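PDB 5HR4: MmeI from Methylophilus methylotrophus, which acts as a Type IIL restriction-modification enzyme on DNA, its methyltransferase part probably transferring a methyl group from S-adenosyl-L-methionine to the N6 of adenine. Local coordinates for a contact of chain A with DNA. Residues are numbered along the deposited sequence; one frame, centred on the assembly and turned at random.

Contact 1: a contact of chain A with DNA. Residues 642, 751, 776, 814. With nucleotides of chain B.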
loop_
_atom_site.group_PDB
_atom_site.type_symbol
_atom_site.label_atom_id
_atom_site.label_comp_id
_atom_site.label_asym_id
_atom_site.label_seq_id
_atom_site.Cartn_x
_atom_site.Cartn_y
_atom_site.Cartn_z
ATOM N N TYR A 642 -19.703 -21.818 -4.285
ATOM C CA TYR A 642 -18.641 -21.194 -5.065
ATOM C C TYR A 642 -18.624 -21.784 -6.474
ATOM O O TYR A 642 -18.768 -23.000 -6.651
ATOM C CB TYR A 642 -17.299 -21.428 -4.353
ATOM C CG TYR A 642 -16.094 -20.648 -4.861
ATOM C CD1 TYR A 642 -16.133 -19.267 -4.958
ATOM C CD2 TYR A 642 -14.905 -21.291 -5.198
ATOM C CE1 TYR A 642 -15.043 -18.542 -5.401
ATOM C CE2 TYR A 642 -13.808 -20.574 -5.651
ATOM C CZ TYR A 642 -13.879 -19.194 -5.744
ATOM O OH TYR A 642 -12.799 -18.432 -6.179
ATOM N N GLU A 751 -18.539 -12.105 -8.543
ATOM C CA GLU A 751 -17.644 -12.000 -7.398
ATOM C C GLU A 751 -17.021 -10.610 -7.279
ATOM O O GLU A 751 -17.030 -10.016 -6.199
ATOM C CB GLU A 751 -16.563 -13.072 -7.481
ATOM C CG GLU A 751 -15.768 -13.252 -6.196
ATOM C CD GLU A 751 -14.275 -13.184 -6.434
ATOM O OE1 GLU A 751 -13.855 -12.430 -7.348
ATOM O OE2 GLU A 751 -13.529 -13.880 -5.717
ATOM N N TYR A 776 -20.577 -16.550 -7.436
ATOM C CA TYR A 776 -21.191 -17.447 -6.465
ATOM C C TYR A 776 -22.573 -17.809 -6.986
ATOM O O TYR A 776 -23.053 -17.216 -7.953
ATOM C CB TYR A 776 -21.287 -16.796 -5.071
ATOM C CG TYR A 776 -19.961 -16.713 -4.359
ATOM C CD1 TYR A 776 -19.009 -15.774 -4.740
ATOM C CD2 TYR A 776 -19.640 -17.599 -3.331
ATOM C CE1 TYR A 776 -17.780 -15.703 -4.110
ATOM C CE2 TYR A 776 -18.412 -17.534 -2.688
ATOM C CZ TYR A 776 -17.486 -16.577 -3.080
ATOM O OH TYR A 776 -16.257 -16.492 -2.444
ATOM N N SER A 814 -18.850 -16.540 2.646
ATOM C CA SER A 814 -18.580 -16.678 4.072
ATOM C C SER A 814 -18.504 -15.343 4.814
ATOM O O SER A 814 -18.669 -15.323 6.040
ATOM C CB SER A 814 -17.288 -17.464 4.293
ATOM O OG SER A 814 -16.161 -16.700 3.912
ATOM P P DT B 3 -16.776 -22.137 -0.023
ATOM O OP1 DT B 3 -16.827 -21.138 1.075
ATOM O OP2 DT B 3 -18.038 -22.848 -0.306
ATOM O "O5'" DT B 3 -16.174 -21.480 -1.372
ATOM C "C5'" DT B 3 -15.448 -20.223 -1.362
ATOM C "C4'" DT B 3 -14.204 -20.272 -0.494
ATOM O "O4'" DT B 3 -13.290 -21.314 -0.964
ATOM C "C3'" DT B 3 -13.380 -18.977 -0.492
ATOM O "O3'" DT B 3 -12.823 -18.759 0.797
ATOM C "C2'" DT B 3 -12.275 -19.307 -1.497
ATOM C "C1'" DT B 3 -12.004 -20.743 -1.106
ATOM N N1 DT B 3 -11.245 -21.510 -2.109
ATOM C C2 DT B 3 -9.869 -21.499 -2.069
ATOM O O2 DT B 3 -9.232 -20.865 -1.256
ATOM N N3 DT B 3 -9.262 -22.259 -3.031
ATOM C C4 DT B 3 -9.878 -23.037 -4.000
ATOM O O4 DT B 3 -9.242 -23.690 -4.824
ATOM C C5 DT B 3 -11.321 -23.013 -3.979
ATOM C C7 DT B 3 -12.101 -23.796 -4.988
ATOM C C6 DT B 3 -11.927 -22.261 -3.043
ATOM P P DC B 4 -13.605 -17.940 1.927
ATOM O OP1 DC B 4 -13.555 -18.698 3.199
ATOM O OP2 DC B 4 -14.902 -17.479 1.374
ATOM O "O5'" DC B 4 -12.695 -16.674 2.130
ATOM C "C5'" DC B 4 -13.055 -15.429 1.541
ATOM C "C4'" DC B 4 -11.794 -14.642 1.320
ATOM O "O4'" DC B 4 -10.909 -15.420 0.484
ATOM C "C3'" DC B 4 -11.945 -13.274 0.679
ATOM O "O3'" DC B 4 -11.191 -12.332 1.461
ATOM C "C2'" DC B 4 -11.372 -13.467 -0.742
ATOM C "C1'" DC B 4 -10.435 -14.656 -0.593
ATOM N N1 DC B 4 -10.378 -15.575 -1.798
ATOM C C2 DC B 4 -9.206 -16.302 -2.048
ATOM O O2 DC B 4 -8.238 -16.154 -1.296
ATOM N N3 DC B 4 -9.164 -17.149 -3.112
ATOM C C4 DC B 4 -10.230 -17.287 -3.894
ATOM N N4 DC B 4 -10.128 -18.113 -4.932
ATOM C C5 DC B 4 -11.438 -16.557 -3.661
ATOM C C6 DC B 4 -11.473 -15.728 -2.605
HETATM O O HOH W 1 -17.366 -18.123 0.832
#

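Contact 2: a contact of chain A with DNA. Residues 717, 721-723, 726. With nucleotides of chain C.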
loop_
_atom_site.group_PDB
_atom_site.type_symbol
_atom_site.label_atom_id
_atom_site.label_comp_id
_atom_site.label_asym_id
_atom_site.label_seq_id
_atom_site.Cartn_x
_atom_site.Cartn_y
_atom_site.Cartn_z
ATOM N N PHE A 717 0.347 -28.264 -17.903
ATOM C CA PHE A 717 0.321 -27.022 -17.144
ATOM C C PHE A 717 0.139 -27.322 -15.668
ATOM O O PHE A 717 0.846 -26.757 -14.816
ATOM C CB PHE A 717 -0.792 -26.097 -17.661
ATOM C CG PHE A 717 -1.123 -24.951 -16.731
ATOM C CD1 PHE A 717 -0.443 -23.737 -16.824
ATOM C CD2 PHE A 717 -2.109 -25.088 -15.756
ATOM C CE1 PHE A 717 -0.744 -22.659 -15.946
ATOM C CE2 PHE A 717 -2.417 -24.029 -14.883
ATOM C CZ PHE A 717 -1.728 -22.814 -14.981
ATOM N N SER A 721 2.698 -26.657 -11.780
ATOM C CA SER A 721 2.209 -25.764 -10.732
ATOM C C SER A 721 3.143 -25.798 -9.530
ATOM O O SER A 721 4.014 -26.657 -9.421
ATOM C CB SER A 721 0.805 -26.153 -10.283
ATOM O OG SER A 721 0.332 -25.236 -9.309
ATOM N N SER A 722 2.952 -24.852 -8.605
ATOM C CA SER A 722 3.675 -24.927 -7.340
ATOM C C SER A 722 2.804 -25.341 -6.161
ATOM O O SER A 722 3.352 -25.668 -5.104
ATOM C CB SER A 722 4.372 -23.603 -7.016
ATOM O OG SER A 722 3.443 -22.529 -6.975
ATOM N N ALA A 723 1.479 -25.367 -6.305
ATOM C CA ALA A 723 0.614 -25.795 -5.214
ATOM C C ALA A 723 0.372 -27.296 -5.322
ATOM O O ALA A 723 -0.187 -27.774 -6.321
ATOM C CB ALA A 723 -0.705 -25.029 -5.229
ATOM N N THR A 726 -2.713 -28.623 -6.831
ATOM C CA THR A 726 -2.847 -28.438 -8.273
ATOM C C THR A 726 -2.115 -29.547 -9.030
ATOM O O THR A 726 -2.701 -30.191 -9.915
ATOM C CB THR A 726 -2.349 -27.050 -8.682
ATOM O OG1 THR A 726 -2.983 -26.060 -7.866
ATOM C CG2 THR A 726 -2.712 -26.767 -10.119
ATOM P P DG C 9 -6.046 -20.430 -14.645
ATOM O OP1 DG C 9 -5.091 -20.750 -15.719
ATOM O OP2 DG C 9 -7.395 -21.020 -14.497
ATOM O "O5'" DG C 9 -5.313 -20.588 -13.241
ATOM C "C5'" DG C 9 -3.990 -20.181 -13.117
ATOM C "C4'" DG C 9 -3.621 -20.052 -11.664
ATOM O "O4'" DG C 9 -4.552 -19.164 -10.984
ATOM C "C3'" DG C 9 -3.667 -21.349 -10.870
ATOM O "O3'" DG C 9 -2.701 -21.259 -9.868
ATOM C "C2'" DG C 9 -5.053 -21.296 -10.260
ATOM C "C1'" DG C 9 -5.049 -19.843 -9.858
ATOM N N9 DG C 9 -6.347 -19.322 -9.513
ATOM C C8 DG C 9 -7.576 -19.690 -10.023
ATOM N N7 DG C 9 -8.561 -19.053 -9.483
ATOM C C5 DG C 9 -7.938 -18.195 -8.563
ATOM C C6 DG C 9 -8.480 -17.234 -7.675
ATOM O O6 DG C 9 -9.664 -16.931 -7.501
ATOM N N1 DG C 9 -7.484 -16.611 -6.929
ATOM C C2 DG C 9 -6.139 -16.866 -7.045
ATOM N N2 DG C 9 -5.317 -16.167 -6.264
ATOM N N3 DG C 9 -5.637 -17.745 -7.863
ATOM C C4 DG C 9 -6.584 -18.366 -8.587
ATOM P P DG C 10 -1.971 -22.562 -9.295
ATOM O OP1 DG C 10 -1.187 -23.173 -10.398
ATOM O OP2 DG C 10 -2.950 -23.446 -8.624
ATOM O "O5'" DG C 10 -1.049 -21.905 -8.162
ATOM C "C5'" DG C 10 -0.571 -20.553 -8.316
ATOM C "C4'" DG C 10 -0.365 -19.856 -6.967
ATOM O "O4'" DG C 10 -1.619 -19.295 -6.509
ATOM C "C3'" DG C 10 0.125 -20.737 -5.820
ATOM O "O3'" DG C 10 0.845 -19.943 -4.926
ATOM C "C2'" DG C 10 -1.181 -21.202 -5.190
ATOM C "C1'" DG C 10 -2.019 -19.939 -5.305
ATOM N N9 DG C 10 -3.454 -20.182 -5.367
ATOM C C8 DG C 10 -4.101 -21.120 -6.122
ATOM N N7 DG C 10 -5.402 -21.096 -5.984
ATOM C C5 DG C 10 -5.627 -20.071 -5.074
ATOM C C6 DG C 10 -6.845 -19.570 -4.544
ATOM O O6 DG C 10 -8.007 -19.970 -4.782
ATOM N N1 DG C 10 -6.619 -18.502 -3.645
ATOM C C2 DG C 10 -5.372 -18.001 -3.321
ATOM N N2 DG C 10 -5.339 -17.005 -2.448
ATOM N N3 DG C 10 -4.234 -18.462 -3.817
ATOM C C4 DG C 10 -4.435 -19.498 -4.683
ATOM P P DA C 11 2.034 -20.542 -4.027
ATOM O OP1 DA C 11 3.014 -19.426 -3.966
ATOM O OP2 DA C 11 2.445 -21.898 -4.470
ATOM O "O5'" DA C 11 1.358 -20.698 -2.604
ATOM C "C5'" DA C 11 1.177 -19.566 -1.829
ATOM C "C4'" DA C 11 0.058 -19.805 -0.878
ATOM O "O4'" DA C 11 -1.071 -20.283 -1.623
ATOM C "C3'" DA C 11 0.356 -20.865 0.163
ATOM O "O3'" DA C 11 0.569 -20.215 1.416
ATOM C "C2'" DA C 11 -0.892 -21.796 0.153
ATOM C "C1'" DA C 11 -1.856 -21.100 -0.806
ATOM N N9 DA C 11 -2.630 -21.976 -1.697
ATOM C C8 DA C 11 -2.157 -22.932 -2.550
ATOM N N7 DA C 11 -3.094 -23.524 -3.263
ATOM C C5 DA C 11 -4.264 -22.885 -2.869
ATOM C C6 DA C 11 -5.629 -23.027 -3.253
ATOM N N6 DA C 11 -6.076 -23.911 -4.164
ATOM N N1 DA C 11 -6.516 -22.223 -2.651
ATOM C C2 DA C 11 -6.090 -21.347 -1.751
ATOM N N3 DA C 11 -4.866 -21.117 -1.315
ATOM C C4 DA C 11 -3.988 -21.920 -1.916
HETATM O O HOH W 2 -3.853 -25.976 -5.302
#

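Contact 1: a contact of chain A with DNA
Tyr642 reaches from the sugar-phosphate backbone of DT3 to the base of DC4 in the major groove. CB lies beside O5' of DT3, and CG of Tyr642 is 3.6 Å from C5' of DT3. With CG anti to the backbone N (chi1 -169°), the ring then passes beneath that carbon: C5' of the DT3 deoxyribose sits over its face, 4.0 Å from the centroid of the Tyr642 ring, in a CH-pi contact. Farther out, CD2 and CE2 meet C6 and the methyl C7 of DT3, the thymine ring of DT3 being turned 59° from the Tyr642 ring in an edge-to-face pair. CZ comes near N4 of DC4, and at the tip the Tyr642 OH accepts a fairly straight hydrogen bond (160° at H) from this exocyclic amine of DC4, N4, at 3.0 Å, on the Hoogsteen edge. Behind this ring stands Tyr776, with CD1 of Tyr642 lying 3.5 Å above its plane toward the rim and CG of Glu751 at its edge. A phenylalanine in place of Tyr642 would probably keep the packing on DT3 but leave the cytosine amine without this acceptor. The backbone is held separately: Ser814 OG donates to the phosphate oxygen OP2 of DC4 at 2.9 Å, while its backbone N reaches, through water 1, both that oxygen and OP1 of DT3. Tyr642 lies on strand 641-642 and Tyr776 on strand 775-779, Glu751 and Ser814 in loops, all within the target recognition domain.

Contact 2: a contact of chain A with DNA
Thr726 OG1 donates to the phosphate oxygen OP2 of DG10 at 2.7 Å and also meets water 2, at the start of a short helix in the target recognition domain of MmeI. With OG1 anti to the carbonyl carbon (chi1 -52°), the methyl CG2 of Thr726 is left alongside the same phosphate, 3.6 Å from OP2 of DG10. The phosphate is approached through its other oxygen as well: Ser721 OG donates to OP1 of DG10 at 2.8 Å. That hydroxyl is in turn the acceptor for the backbone N of Ala723 (159° at H), a bond that ties the turn of the loop to the side chain holding the DNA. One nucleotide on, Ser722 OG donates to OP2 of DA11 at 2.8 Å, so neighbouring serines serve successive phosphates. Next in sequence, Ala723 points its methyl into the major groove, where CB lies 3.4 Å from N7 of DA11 and also packs near C8 of that base and C2' of DG10. Water 2 extends the hydroxyl of Thr726 to the Hoogsteen edge of the adenine: it stands 3.2 Å from N6 of DA11, nearly in line with the amine hydrogen (170° at H), and 3.3 Å from N7 of DA11. Such a bridge touches both major-groove polar atoms of an adenine and may add to its recognition. Farther upstream on the strand, Phe717, near the end of helix 705-719, sets its ring atom CZ against C5' of DG9, an apolar contact at 3.9 Å.

Contacts 1 and 2 lie about 23 Å apart between the centres of their C-alpha atoms and share no residue. Both belong to the target recognition domain, yet they take opposite strands of the duplex: contact 1 works on chain B from strands and loops, contact 2 on chain C from helices 705-719 and 724-729 and the loop joining them. They meet on the same two base pairs, since DT3 pairs with DA11 and DC4 with DG10. Gripping both strands in this way would probably help one MmeI molecule, the protein content of the deposited assembly, to hold its register on the DNA.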